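Local coordinates for protein phage integrase/site-specific recombinase (PDB 3NRW) that probably binds DNA as a tyrosine-type site-specific recombinase acting in integration, here represented by its N-terminal, helical core-binding domain, at residues L76-E88 and V95-P107. Residues are numbered along the deposited sequence; the frame is centred on the assembly and turned at random.
Sequences LNGEMQTLKNWLE and VVDEDLPEKVHVP
The amide of Asn-77 turns one face to Pro-107: the backbone carbonyl carbon C of Pro-107 lies over it, 3.4 Å from each of Asn-77 CG, OD1 and ND2. On the same side, but displaced past the nitrogen end, Pro-107 CG is 3.1 Å from Asn-77 ND2. The pyrrolidine CD of Pro-107 packs on Met-80, 4.0 Å from its CG. The puckered ring of Pro-101 meets the helix through CB, 4.0 Å from Leu-87 CB and also against Glu-88 CG.

Between the prolines, Val-104 points its side chain at the helix. With CG1 anti to its backbone N (chi1 178°), that methyl meets Met-80 CE at 3.9 Å, while CG2 presses on Leu-87 CD1 at 3.4 Å, tighter than usual carbon contact. Lys-84 runs past Val-104 in the opposite direction, though its outer chain is less surely placed. Met-80, bent at chi2 and chi3, also brings CE to 3.5 Å from His-105 O.

The His-105 side chain sets off away from the helix, and its ND1 is hydrogen-bonded to Glu-63 OE1; Val-104 also touches Leu-59, so helix 56-67 flanks the same tail. Segment 95-107 is thus a C-terminal tail packed back, chiefly by apolar contacts, along helix 73-92, the last helix of the all-helical core-binding domain found in tyrosine recombinases.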
ATOM      1  N   LEU A  76      -5.384   2.264  12.099  1.00 18.15           N
ATOM      2  CA  LEU A  76      -5.671   1.363  10.988  1.00 19.96           C
ATOM      3  C   LEU A  76      -6.247   2.127   9.795  1.00 26.47           C
ATOM      4  O   LEU A  76      -5.902   1.852   8.642  1.00 18.42           O
ATOM      5  CB  LEU A  76      -6.660   0.281  11.426  1.00 21.09           C
ATOM      6  CG  LEU A  76      -7.088  -0.709  10.340  1.00 24.58           C
ATOM      7  CD1 LEU A  76      -5.855  -1.346   9.716  1.00 29.47           C
ATOM      8  CD2 LEU A  76      -8.003  -1.771  10.939  1.00 38.24           C
ATOM      9  N   ASN A  77      -7.127   3.083  10.082  1.00 24.69           N
ATOM     10  CA  ASN A  77      -7.752   3.893   9.044  1.00 30.62           C
ATOM     11  C   ASN A  77      -6.700   4.669   8.254  1.00 27.22           C
ATOM     12  O   ASN A  77      -6.755   4.726   7.025  1.00 24.63           O
ATOM     13  CB  ASN A  77      -8.747   4.880   9.665  1.00 28.64           C
ATOM     14  CG  ASN A  77      -9.913   4.190  10.354  1.00 40.96           C
ATOM     15  OD1 ASN A  77     -10.817   4.850  10.871  1.00 52.79           O
ATOM     16  ND2 ASN A  77      -9.897   2.861  10.367  1.00 49.17           N
ATOM     17  N   GLY A  78      -5.749   5.267   8.969  1.00 20.80           N
ATOM     18  CA  GLY A  78      -4.703   6.038   8.322  1.00 24.62           C
ATOM     19  C   GLY A  78      -3.791   5.148   7.503  1.00 25.66           C
ATOM     20  O   GLY A  78      -3.210   5.572   6.504  1.00 27.17           O
ATOM     21  N   GLU A  79      -3.678   3.899   7.936  1.00 22.81           N
ATOM     22  CA  GLU A  79      -2.848   2.923   7.258  1.00 18.99           C
ATOM     23  C   GLU A  79      -3.509   2.502   5.952  1.00 21.04           C
ATOM     24  O   GLU A  79      -2.852   2.396   4.910  1.00 20.66           O
ATOM     25  CB  GLU A  79      -2.666   1.705   8.154  1.00 25.93           C
ATOM     26  CG  GLU A  79      -1.496   0.849   7.790  1.00 34.95           C
ATOM     27  CD  GLU A  79      -1.371  -0.349   8.690  1.00 24.66           C
ATOM     28  OE1 GLU A  79      -1.272  -0.166   9.922  1.00 25.48           O
ATOM     29  OE2 GLU A  79      -1.380  -1.476   8.158  1.00 32.59           O
HETATM   30  N   MSE A  80      -4.813   2.256   6.003  1.00 18.71           N
HETATM   31  CA  MSE A  80      -5.531   1.846   4.802  1.00 16.97           C
HETATM   32  C   MSE A  80      -5.619   3.000   3.808  1.00 19.43           C
HETATM   33  O   MSE A  80      -5.602   2.781   2.596  1.00 18.95           O
HETATM   34  CB  MSE A  80      -6.939   1.340   5.155  1.00 18.25           C
HETATM   35  CG  MSE A  80      -6.965   0.037   5.977  1.00 17.95           C
HETATM   36 SE   MSE A  80      -5.999  -1.420   5.138  1.00 30.61          SE
HETATM   37  CE  MSE A  80      -7.134  -1.749   3.588  1.00 26.15           C
ATOM     38  N   GLN A  81      -5.714   4.223   4.322  1.00 20.21           N
ATOM     39  CA  GLN A  81      -5.793   5.409   3.473  1.00 21.99           C
ATOM     40  C   GLN A  81      -4.480   5.598   2.716  1.00 21.39           C
ATOM     41  O   GLN A  81      -4.472   5.967   1.538  1.00 19.10           O
ATOM     42  CB  GLN A  81      -6.086   6.652   4.312  1.00 26.78           C
ATOM     43  CG  GLN A  81      -6.150   7.935   3.503  1.00 31.59           C
ATOM     44  CD  GLN A  81      -7.228   7.894   2.439  1.00 32.55           C
ATOM     45  OE1 GLN A  81      -8.417   7.800   2.747  1.00 28.84           O
ATOM     46  NE2 GLN A  81      -6.818   7.954   1.175  1.00 32.27           N
ATOM     47  N   THR A  82      -3.365   5.359   3.399  1.00 20.50           N
ATOM     48  CA  THR A  82      -2.075   5.488   2.747  1.00 16.57           C
ATOM     49  C   THR A  82      -1.962   4.365   1.724  1.00 13.69           C
ATOM     50  O   THR A  82      -1.438   4.573   0.637  1.00 15.91           O
ATOM     51  CB  THR A  82      -0.905   5.424   3.755  1.00 18.52           C
ATOM     52  OG1 THR A  82      -0.798   6.680   4.442  1.00 18.51           O
ATOM     53  CG2 THR A  82       0.408   5.137   3.037  1.00 17.74           C
ATOM     54  N   LEU A  83      -2.470   3.183   2.064  1.00 17.99           N
ATOM     55  CA  LEU A  83      -2.435   2.058   1.131  1.00 13.26           C
ATOM     56  C   LEU A  83      -3.218   2.470  -0.113  1.00 18.32           C
ATOM     57  O   LEU A  83      -2.788   2.246  -1.246  1.00 16.05           O
ATOM     58  CB  LEU A  83      -3.072   0.807   1.760  1.00 20.04           C
ATOM     59  CG  LEU A  83      -3.229  -0.415   0.845  1.00 17.81           C
ATOM     60  CD1 LEU A  83      -1.875  -0.806   0.279  1.00 24.48           C
ATOM     61  CD2 LEU A  83      -3.844  -1.587   1.609  1.00 15.18           C
ATOM     62  N   LYS A  84      -4.374   3.085   0.112  1.00 18.63           N
ATOM     63  CA  LYS A  84      -5.228   3.540  -0.979  1.00 17.63           C
ATOM     64  C   LYS A  84      -4.515   4.563  -1.870  1.00 18.13           C
ATOM     65  O   LYS A  84      -4.530   4.445  -3.096  1.00 17.24           O
ATOM     66  CB  LYS A  84      -6.510   4.163  -0.415  1.00 22.39           C
ATOM     67  CG  LYS A  84      -7.388   4.827  -1.467  1.00 33.07           C
ATOM     68  CD  LYS A  84      -8.124   3.801  -2.301  1.00 39.30           C
ATOM     69  CE  LYS A  84      -9.551   3.615  -1.809  1.00 37.35           C
ATOM     70  NZ  LYS A  84     -10.396   4.804  -2.120  1.00 40.79           N
ATOM     71  N   ASN A  85      -3.901   5.569  -1.256  1.00 17.68           N
ATOM     72  CA  ASN A  85      -3.201   6.595  -2.022  1.00 18.54           C
ATOM     73  C   ASN A  85      -2.032   6.001  -2.790  1.00 18.85           C
ATOM     74  O   ASN A  85      -1.701   6.441  -3.897  1.00 18.59           O
ATOM     75  CB  ASN A  85      -2.697   7.703  -1.101  1.00 17.89           C
ATOM     76  CG  ASN A  85      -3.820   8.392  -0.369  1.00 21.71           C
ATOM     77  OD1 ASN A  85      -4.958   8.400  -0.836  1.00 29.55           O
ATOM     78  ND2 ASN A  85      -3.512   8.984   0.775  1.00 26.02           N
ATOM     79  N   TRP A  86      -1.400   4.999  -2.194  1.00 17.21           N
ATOM     80  CA  TRP A  86      -0.275   4.340  -2.831  1.00 15.15           C
ATOM     81  C   TRP A  86      -0.742   3.655  -4.109  1.00 13.38           C
ATOM     82  O   TRP A  86      -0.135   3.834  -5.166  1.00 14.26           O
ATOM     83  CB  TRP A  86       0.330   3.330  -1.860  1.00 11.36           C
ATOM     84  CG  TRP A  86       1.493   2.556  -2.365  1.00 14.91           C
ATOM     85  CD1 TRP A  86       2.463   2.973  -3.228  1.00 16.57           C
ATOM     86  CD2 TRP A  86       1.873   1.247  -1.933  1.00 13.97           C
ATOM     87  NE1 TRP A  86       3.440   1.999  -3.355  1.00 17.64           N
ATOM     88  CE2 TRP A  86       3.098   0.935  -2.565  1.00 16.30           C
ATOM     89  CE3 TRP A  86       1.298   0.313  -1.062  1.00 16.38           C
ATOM     90  CZ2 TRP A  86       3.757  -0.280  -2.351  1.00  9.65           C
ATOM     91  CZ3 TRP A  86       1.958  -0.900  -0.851  1.00 16.19           C
ATOM     92  CH2 TRP A  86       3.174  -1.180  -1.492  1.00 14.33           C
ATOM     93  N   LEU A  87      -1.825   2.888  -4.022  1.00 14.47           N
ATOM     94  CA  LEU A  87      -2.341   2.200  -5.196  1.00 14.29           C
ATOM     95  C   LEU A  87      -2.811   3.174  -6.276  1.00 16.23           C
ATOM     96  O   LEU A  87      -2.721   2.867  -7.464  1.00 17.22           O
ATOM     97  CB  LEU A  87      -3.471   1.244  -4.805  1.00 19.70           C
ATOM     98  CG  LEU A  87      -3.041   0.103  -3.872  1.00 17.04           C
ATOM     99  CD1 LEU A  87      -4.210  -0.837  -3.651  1.00 20.68           C
ATOM    100  CD2 LEU A  87      -1.856  -0.657  -4.476  1.00 20.44           C
ATOM    101  N   GLU A  88      -3.310   4.342  -5.874  1.00 18.25           N
ATOM    102  CA  GLU A  88      -3.751   5.337  -6.856  1.00 19.33           C
ATOM    103  C   GLU A  88      -2.537   5.789  -7.660  1.00 15.78           C
ATOM    104  O   GLU A  88      -2.616   5.957  -8.875  1.00 19.03           O
ATOM    105  CB  GLU A  88      -4.397   6.544  -6.163  1.00 18.33           C
ATOM    106  CG  GLU A  88      -5.624   6.176  -5.344  1.00 23.74           C
ATOM    107  CD  GLU A  88      -6.393   7.385  -4.838  1.00 28.65           C
ATOM    108  OE1 GLU A  88      -5.753   8.392  -4.470  1.00 28.44           O
ATOM    109  OE2 GLU A  88      -7.638   7.315  -4.788  1.00 28.04           O
ATOM    110  N   VAL A  95       1.298   0.545 -13.028  1.00 17.12           N
ATOM    111  CA  VAL A  95       1.899  -0.565 -12.287  1.00 18.85           C
ATOM    112  C   VAL A  95       0.853  -1.568 -11.798  1.00 19.69           C
ATOM    113  O   VAL A  95       1.159  -2.742 -11.578  1.00 21.95           O
ATOM    114  CB  VAL A  95       2.728  -0.032 -11.100  1.00 20.54           C
ATOM    115  CG1 VAL A  95       3.225  -1.180 -10.231  1.00 19.74           C
ATOM    116  CG2 VAL A  95       3.910   0.760 -11.634  1.00 23.05           C
ATOM    117  N   VAL A  96      -0.379  -1.105 -11.619  1.00 21.59           N
ATOM    118  CA  VAL A  96      -1.450  -1.995 -11.202  1.00 20.86           C
ATOM    119  C   VAL A  96      -2.714  -1.665 -11.992  1.00 25.09           C
ATOM    120  O   VAL A  96      -2.817  -0.589 -12.582  1.00 23.47           O
ATOM    121  CB  VAL A  96      -1.754  -1.881  -9.693  1.00 23.64           C
ATOM    122  CG1 VAL A  96      -2.641  -3.029  -9.278  1.00 37.22           C
ATOM    123  CG2 VAL A  96      -0.464  -1.916  -8.883  1.00 24.29           C
ATOM    124  N   ASP A  97      -3.656  -2.604 -12.014  1.00 21.99           N
ATOM    125  CA  ASP A  97      -4.926  -2.433 -12.720  1.00 31.29           C
ATOM    126  C   ASP A  97      -5.598  -1.133 -12.295  1.00 24.28           C
ATOM    127  O   ASP A  97      -5.620  -0.799 -11.113  1.00 26.11           O
ATOM    128  CB  ASP A  97      -5.865  -3.602 -12.412  1.00 35.64           C
ATOM    129  CG  ASP A  97      -5.424  -4.898 -13.062  1.00 42.57           C
ATOM    130  OD1 ASP A  97      -5.981  -5.956 -12.699  1.00 51.59           O
ATOM    131  OD2 ASP A  97      -4.535  -4.860 -13.940  1.00 43.54           O
ATOM    132  N   GLU A  98      -6.161  -0.411 -13.256  1.00 28.17           N
ATOM    133  CA  GLU A  98      -6.814   0.854 -12.953  1.00 24.83           C
ATOM    134  C   GLU A  98      -7.992   0.746 -11.988  1.00 23.04           C
ATOM    135  O   GLU A  98      -8.330   1.720 -11.318  1.00 27.62           O
ATOM    136  CB  GLU A  98      -7.272   1.545 -14.241  1.00 33.11           C
ATOM    137  CG  GLU A  98      -8.058   0.660 -15.193  1.00 40.32           C
ATOM    138  CD  GLU A  98      -7.176  -0.008 -16.235  1.00 55.32           C
ATOM    139  OE1 GLU A  98      -6.277  -0.793 -15.855  1.00 49.22           O
ATOM    140  OE2 GLU A  98      -7.383   0.256 -17.440  1.00 55.27           O
ATOM    141  N   ASP A  99      -8.618  -0.425 -11.902  1.00 23.28           N
ATOM    142  CA  ASP A  99      -9.757  -0.585 -11.001  1.00 28.74           C
ATOM    143  C   ASP A  99      -9.408  -1.179  -9.639  1.00 27.53           C
ATOM    144  O   ASP A  99     -10.296  -1.563  -8.878  1.00 27.82           O
ATOM    145  CB  ASP A  99     -10.849  -1.442 -11.658  1.00 28.51           C
ATOM    146  CG  ASP A  99     -10.386  -2.857 -11.961  1.00 37.10           C
ATOM    147  OD1 ASP A  99     -11.227  -3.678 -12.382  1.00 38.94           O
ATOM    148  OD2 ASP A  99      -9.184  -3.156 -11.786  1.00 43.36           O
ATOM    149  N   LEU A 100      -8.121  -1.241  -9.316  1.00 28.69           N
ATOM    150  CA  LEU A 100      -7.715  -1.809  -8.038  1.00 23.67           C
ATOM    151  C   LEU A 100      -7.831  -0.870  -6.837  1.00 22.90           C
ATOM    152  O   LEU A 100      -8.368  -1.246  -5.796  1.00 23.98           O
ATOM    153  CB  LEU A 100      -6.279  -2.330  -8.116  1.00 22.59           C
ATOM    154  CG  LEU A 100      -5.835  -3.027  -6.827  1.00 20.60           C
ATOM    155  CD1 LEU A 100      -6.463  -4.418  -6.754  1.00 26.31           C
ATOM    156  CD2 LEU A 100      -4.327  -3.131  -6.793  1.00 22.02           C
ATOM    157  N   PRO A 101      -7.328   0.367  -6.962  1.00 23.26           N
ATOM    158  CA  PRO A 101      -7.412   1.292  -5.829  1.00 23.68           C
ATOM    159  C   PRO A 101      -8.808   1.454  -5.228  1.00 26.03           C
ATOM    160  O   PRO A 101      -8.946   1.620  -4.017  1.00 21.55           O
ATOM    161  CB  PRO A 101      -6.838   2.592  -6.399  1.00 27.30           C
ATOM    162  CG  PRO A 101      -7.092   2.473  -7.875  1.00 37.11           C
ATOM    163  CD  PRO A 101      -6.769   1.035  -8.149  1.00 22.64           C
ATOM    164  N   GLU A 102      -9.839   1.383  -6.067  1.00 27.45           N
ATOM    165  CA  GLU A 102     -11.220   1.518  -5.603  1.00 30.80           C
ATOM    166  C   GLU A 102     -11.646   0.349  -4.723  1.00 31.25           C
ATOM    167  O   GLU A 102     -12.602   0.454  -3.958  1.00 34.76           O
ATOM    168  CB  GLU A 102     -12.180   1.607  -6.795  1.00 29.54           C
ATOM    169  CG  GLU A 102     -11.981   0.494  -7.823  1.00 45.07           C
ATOM    170  CD  GLU A 102     -13.267   0.066  -8.516  1.00 48.14           C
ATOM    171  OE1 GLU A 102     -14.039   0.943  -8.965  1.00 52.32           O
ATOM    172  OE2 GLU A 102     -13.495  -1.158  -8.626  1.00 49.51           O
ATOM    173  N   LYS A 103     -10.943  -0.772  -4.839  1.00 27.25           N
ATOM    174  CA  LYS A 103     -11.283  -1.949  -4.055  1.00 27.27           C
ATOM    175  C   LYS A 103     -10.715  -1.898  -2.640  1.00 30.12           C
ATOM    176  O   LYS A 103     -10.926  -2.817  -1.849  1.00 33.19           O
ATOM    177  CB  LYS A 103     -10.810  -3.208  -4.786  1.00 19.90           C
ATOM    178  CG  LYS A 103     -11.524  -3.411  -6.116  1.00 27.08           C
ATOM    179  CD  LYS A 103     -10.953  -4.561  -6.912  1.00 27.52           C
ATOM    180  CE  LYS A 103     -11.735  -4.750  -8.208  1.00 28.37           C
ATOM    181  NZ  LYS A 103     -11.191  -5.871  -9.032  1.00 29.30           N
ATOM    182  N   VAL A 104     -10.000  -0.822  -2.319  1.00 31.40           N
ATOM    183  CA  VAL A 104      -9.426  -0.668  -0.986  1.00 27.07           C
ATOM    184  C   VAL A 104     -10.465  -0.095  -0.028  1.00 36.19           C
ATOM    185  O   VAL A 104     -10.952   1.021  -0.219  1.00 32.62           O
ATOM    186  CB  VAL A 104      -8.206   0.279  -0.987  1.00 27.60           C
ATOM    187  CG1 VAL A 104      -7.679   0.434   0.432  1.00 25.94           C
ATOM    188  CG2 VAL A 104      -7.116  -0.270  -1.895  1.00 25.68           C
ATOM    189  N   HIS A 105     -10.794  -0.866   1.002  1.00 31.39           N
ATOM    190  CA  HIS A 105     -11.770  -0.446   1.998  1.00 35.40           C
ATOM    191  C   HIS A 105     -11.117   0.375   3.107  1.00 35.88           C
ATOM    192  O   HIS A 105     -10.268  -0.125   3.848  1.00 35.25           O
ATOM    193  CB  HIS A 105     -12.469  -1.678   2.587  1.00 34.39           C
ATOM    194  CG  HIS A 105     -13.458  -1.362   3.666  1.00 37.09           C
ATOM    195  ND1 HIS A 105     -13.148  -1.435   5.008  1.00 34.69           N
ATOM    196  CD2 HIS A 105     -14.751  -0.964   3.602  1.00 37.65           C
ATOM    197  CE1 HIS A 105     -14.207  -1.097   5.723  1.00 37.15           C
ATOM    198  NE2 HIS A 105     -15.193  -0.806   4.893  1.00 27.45           N
ATOM    199  N   VAL A 106     -11.512   1.641   3.209  1.00 29.31           N
ATOM    200  CA  VAL A 106     -10.966   2.526   4.229  1.00 32.08           C
ATOM    201  C   VAL A 106     -11.981   2.718   5.350  1.00 34.74           C
ATOM    202  O   VAL A 106     -12.920   3.505   5.225  1.00 37.79           O
ATOM    203  CB  VAL A 106     -10.594   3.907   3.638  1.00 32.94           C
ATOM    204  CG1 VAL A 106     -10.038   4.811   4.731  1.00 33.91           C
ATOM    205  CG2 VAL A 106      -9.564   3.737   2.527  1.00 26.07           C
ATOM    206  N   PRO A 107     -11.807   1.990   6.464  1.00 40.57           N
ATOM    207  CA  PRO A 107     -12.711   2.082   7.612  1.00 41.14           C
ATOM    208  C   PRO A 107     -12.554   3.403   8.357  1.00 43.56           C
ATOM    209  O   PRO A 107     -13.483   4.209   8.408  1.00 46.19           O
ATOM    210  CB  PRO A 107     -12.304   0.883   8.459  1.00 40.43           C
ATOM    211  CG  PRO A 107     -10.829   0.807   8.215  1.00 46.49           C
ATOM    212  CD  PRO A 107     -10.737   1.008   6.716  1.00 41.09           C
TER